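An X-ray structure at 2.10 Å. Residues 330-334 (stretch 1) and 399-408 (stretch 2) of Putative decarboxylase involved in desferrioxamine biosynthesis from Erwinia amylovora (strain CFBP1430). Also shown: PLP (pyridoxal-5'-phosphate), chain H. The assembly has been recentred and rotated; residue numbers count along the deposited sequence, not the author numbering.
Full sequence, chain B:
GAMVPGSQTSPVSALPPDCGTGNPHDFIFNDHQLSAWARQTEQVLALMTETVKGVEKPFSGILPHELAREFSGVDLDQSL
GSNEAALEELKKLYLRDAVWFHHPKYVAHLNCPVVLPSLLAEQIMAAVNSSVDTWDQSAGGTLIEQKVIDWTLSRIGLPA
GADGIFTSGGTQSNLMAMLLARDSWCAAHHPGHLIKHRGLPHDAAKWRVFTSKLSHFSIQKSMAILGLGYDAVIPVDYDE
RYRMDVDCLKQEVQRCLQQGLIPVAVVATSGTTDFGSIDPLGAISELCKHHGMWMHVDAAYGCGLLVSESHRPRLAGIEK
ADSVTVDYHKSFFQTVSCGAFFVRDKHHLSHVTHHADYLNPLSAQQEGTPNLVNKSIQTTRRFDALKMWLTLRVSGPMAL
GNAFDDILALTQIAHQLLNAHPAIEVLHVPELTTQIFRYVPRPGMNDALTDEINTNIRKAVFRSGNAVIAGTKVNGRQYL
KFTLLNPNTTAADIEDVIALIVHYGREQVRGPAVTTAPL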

# COMPACT_ATOMS: atom_id res chain seq x y z
N LYS B 330 -12.54 6.00 0.72
CA LYS B 330 -13.37 7.15 0.27
C LYS B 330 -14.85 7.15 0.73
O LYS B 330 -15.36 8.16 1.17
CB LYS B 330 -13.39 7.21 -1.24
CG LYS B 330 -12.00 7.37 -1.82
CD LYS B 330 -12.01 7.42 -3.33
CE LYS B 330 -10.77 8.20 -3.68
NZ LYS B 330 -10.67 8.23 -5.11
N SER B 331 -15.56 6.04 0.57
CA SER B 331 -16.98 6.02 0.78
C SER B 331 -17.49 5.23 1.94
O SER B 331 -18.67 5.31 2.20
CB SER B 331 -17.70 5.59 -0.51
OG SER B 331 -17.19 6.33 -1.60
N PHE B 332 -16.63 4.50 2.63
CA PHE B 332 -17.00 3.78 3.85
C PHE B 332 -16.39 4.33 5.13
O PHE B 332 -16.37 3.62 6.14
CB PHE B 332 -16.66 2.31 3.72
CG PHE B 332 -17.52 1.59 2.74
CD1 PHE B 332 -17.33 1.76 1.36
CD2 PHE B 332 -18.49 0.72 3.17
CE1 PHE B 332 -18.13 1.09 0.47
CE2 PHE B 332 -19.26 0.05 2.28
CZ PHE B 332 -19.12 0.26 0.93
N PHE B 333 -15.94 5.59 5.15
CA PHE B 333 -15.42 6.24 6.42
C PHE B 333 -14.32 5.43 7.16
O PHE B 333 -14.21 5.44 8.42
CB PHE B 333 -16.59 6.55 7.34
CG PHE B 333 -17.76 7.15 6.61
CD1 PHE B 333 -17.78 8.47 6.30
CD2 PHE B 333 -18.80 6.35 6.17
CE1 PHE B 333 -18.79 9.02 5.55
CE2 PHE B 333 -19.83 6.89 5.44
CZ PHE B 333 -19.82 8.24 5.12
N GLN B 334 -13.51 4.73 6.37
CA GLN B 334 -12.36 3.98 6.86
C GLN B 334 -11.08 4.70 6.59
O GLN B 334 -10.93 5.31 5.56
CB GLN B 334 -12.26 2.66 6.16
CG GLN B 334 -13.39 1.78 6.43
CD GLN B 334 -13.83 1.66 7.89
OE1 GLN B 334 -13.09 1.19 8.78
NE2 GLN B 334 -15.05 2.10 8.13
N ALA B 399 -25.83 1.56 9.52
CA ALA B 399 -25.22 2.81 9.97
C ALA B 399 -24.40 3.47 8.83
O ALA B 399 -24.44 4.66 8.69
CB ALA B 399 -24.38 2.58 11.19
N LEU B 400 -23.69 2.70 8.01
CA LEU B 400 -22.94 3.26 6.87
C LEU B 400 -23.83 3.84 5.76
O LEU B 400 -23.55 4.90 5.19
CB LEU B 400 -21.98 2.20 6.31
CG LEU B 400 -20.84 1.76 7.27
CD1 LEU B 400 -20.10 0.54 6.76
CD2 LEU B 400 -19.87 2.87 7.43
N GLY B 401 -24.89 3.12 5.47
CA GLY B 401 -25.89 3.50 4.48
C GLY B 401 -26.65 4.73 4.87
O GLY B 401 -27.01 5.50 3.98
N ASN B 402 -26.92 4.88 6.16
CA ASN B 402 -27.62 6.06 6.71
C ASN B 402 -26.80 7.30 6.49
O ASN B 402 -27.32 8.31 6.07
CB ASN B 402 -27.94 5.94 8.21
CG ASN B 402 -29.05 4.94 8.52
OD1 ASN B 402 -29.90 4.66 7.68
ND2 ASN B 402 -29.02 4.37 9.73
N ALA B 403 -25.52 7.20 6.84
CA ALA B 403 -24.55 8.26 6.57
C ALA B 403 -24.48 8.59 5.09
O ALA B 403 -24.60 9.75 4.74
CB ALA B 403 -23.18 7.84 7.04
N PHE B 404 -24.31 7.58 4.25
CA PHE B 404 -24.07 7.84 2.83
C PHE B 404 -25.32 8.50 2.20
O PHE B 404 -25.21 9.51 1.48
CB PHE B 404 -23.71 6.59 2.06
CG PHE B 404 -22.86 6.86 0.88
CD1 PHE B 404 -21.51 7.16 1.07
CD2 PHE B 404 -23.37 6.84 -0.40
CE1 PHE B 404 -20.70 7.45 0.01
CE2 PHE B 404 -22.55 7.13 -1.48
CZ PHE B 404 -21.21 7.42 -1.28
N ASP B 405 -26.49 7.95 2.52
CA ASP B 405 -27.77 8.61 2.20
C ASP B 405 -27.91 10.04 2.61
O ASP B 405 -28.29 10.87 1.79
CB ASP B 405 -28.94 7.85 2.76
CG ASP B 405 -29.11 6.51 2.08
OD1 ASP B 405 -28.54 6.34 0.98
OD2 ASP B 405 -29.81 5.68 2.66
N ASP B 406 -27.63 10.35 3.86
CA ASP B 406 -27.58 11.75 4.28
C ASP B 406 -26.67 12.65 3.46
O ASP B 406 -27.07 13.77 3.09
CB ASP B 406 -27.32 11.89 5.78
CG ASP B 406 -28.47 11.40 6.58
OD1 ASP B 406 -29.45 11.02 5.97
OD2 ASP B 406 -28.43 11.36 7.80
N ILE B 407 -25.48 12.15 3.11
CA ILE B 407 -24.58 12.92 2.22
C ILE B 407 -25.18 13.07 0.79
O ILE B 407 -25.14 14.17 0.23
CB ILE B 407 -23.08 12.49 2.29
CG1 ILE B 407 -22.87 11.00 2.21
CG2 ILE B 407 -22.43 12.92 3.62
CD1 ILE B 407 -21.49 10.55 1.81
N LEU B 408 -25.76 12.02 0.23
CA LEU B 408 -26.54 12.18 -1.03
C LEU B 408 -27.66 13.25 -0.95
O LEU B 408 -27.80 14.07 -1.83
CB LEU B 408 -27.12 10.85 -1.48
CG LEU B 408 -26.01 9.80 -1.74
CD1 LEU B 408 -26.59 8.44 -1.93
CD2 LEU B 408 -25.18 10.17 -2.94
N1 PLP H . -10.81 5.41 -9.29
C2 PLP H . -11.65 6.43 -9.00
C2A PLP H . -13.02 6.48 -9.60
C3 PLP H . -11.20 7.47 -8.07
O3 PLP H . -12.01 8.52 -7.73
C4 PLP H . -9.84 7.30 -7.51
C4A PLP H . -9.25 8.32 -6.62
C5 PLP H . -9.02 6.16 -7.91
C6 PLP H . -9.56 5.27 -8.82
C5A PLP H . -7.62 6.00 -7.36
O4P PLP H . -7.84 5.64 -5.99
P PLP H . -6.72 5.55 -4.82
O1P PLP H . -6.39 6.97 -4.52
O2P PLP H . -7.46 4.93 -3.66
O3P PLP H . -5.55 4.76 -5.27

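The most unusual feature of this contact is the backbone of Phe333. Its phi/psi of 53/33 is a left-handed conformation, uncommon for a residue with a side chain. Its CA-to-CB bond points toward the helix 399-408, and Phe333 is the main contributor from the first stretch. The ring touches three helix residues spaced three or four positions apart, which a helix brings to the same side. Phe333 CD2 lies 3.9 Å from Leu400 CD2, at the ring edge. Phe333 CE2 is 3.8 Å from Ala403 CB, which meets the ring obliquely. The CA-to-CB bond of Ala403 points toward the first stretch. Phe333 CZ reaches Ile407 CD1 at 4.4 Å, a looser contact.

Ser331 and Phe332 pack against the same helix. The side-chain contacts are between carbon atoms. No hydrogen bond crosses between the stretches. The two sides together bury 309 Å².

Leu400 also meets Phe332, the first residue after the helix to leave helical phi/psi. Phe332 CD2 is 3.9 Å from Leu400 CD1, which again lies at the ring edge. The other methyl, Leu400 CD2, lies 3.8 Å from Phe332 O. Leu400 therefore packs against both phenylalanines, with a different methyl nearest each ring.

The carbonyl of Phe332 has a polar partner of its own. Gln334 NE2 donates a hydrogen bond to Phe332 O at 2.8 Å, with an N-H...acceptor angle of 163°. This nearly straight bond ties the glutamine side chain back to the backbone two residues earlier.

Ser331 packs through carbon. Its CB is 3.6 Å from Phe404 CE1, while its OG is hydrogen-bonded elsewhere in the structure. The CA-to-CB bond of Phe404 points sideways relative to the first stretch, but the end of its side chain comes nearer; chi1 is t.

The helix supports this surface with regular backbone bonds. Phe404 N donates to Leu400 O at 2.9 Å, and Ile407 N to Ala403 O at 3.0 Å. Both bonds join residues of the contacting side.

Next to the contact, Lys330 NZ sits 2.1 Å from C4A of PLP. This is too short for a non-bonded contact and longer than a covalent carbon-nitrogen bond. In PLP-dependent decarboxylases a lysine commonly forms an imine with this carbon, but the model does not settle the state here. The lysine takes no part in the packing against the second stretch. Its CA-to-CB bond points sideways, and the long chain leads away to the cofactor.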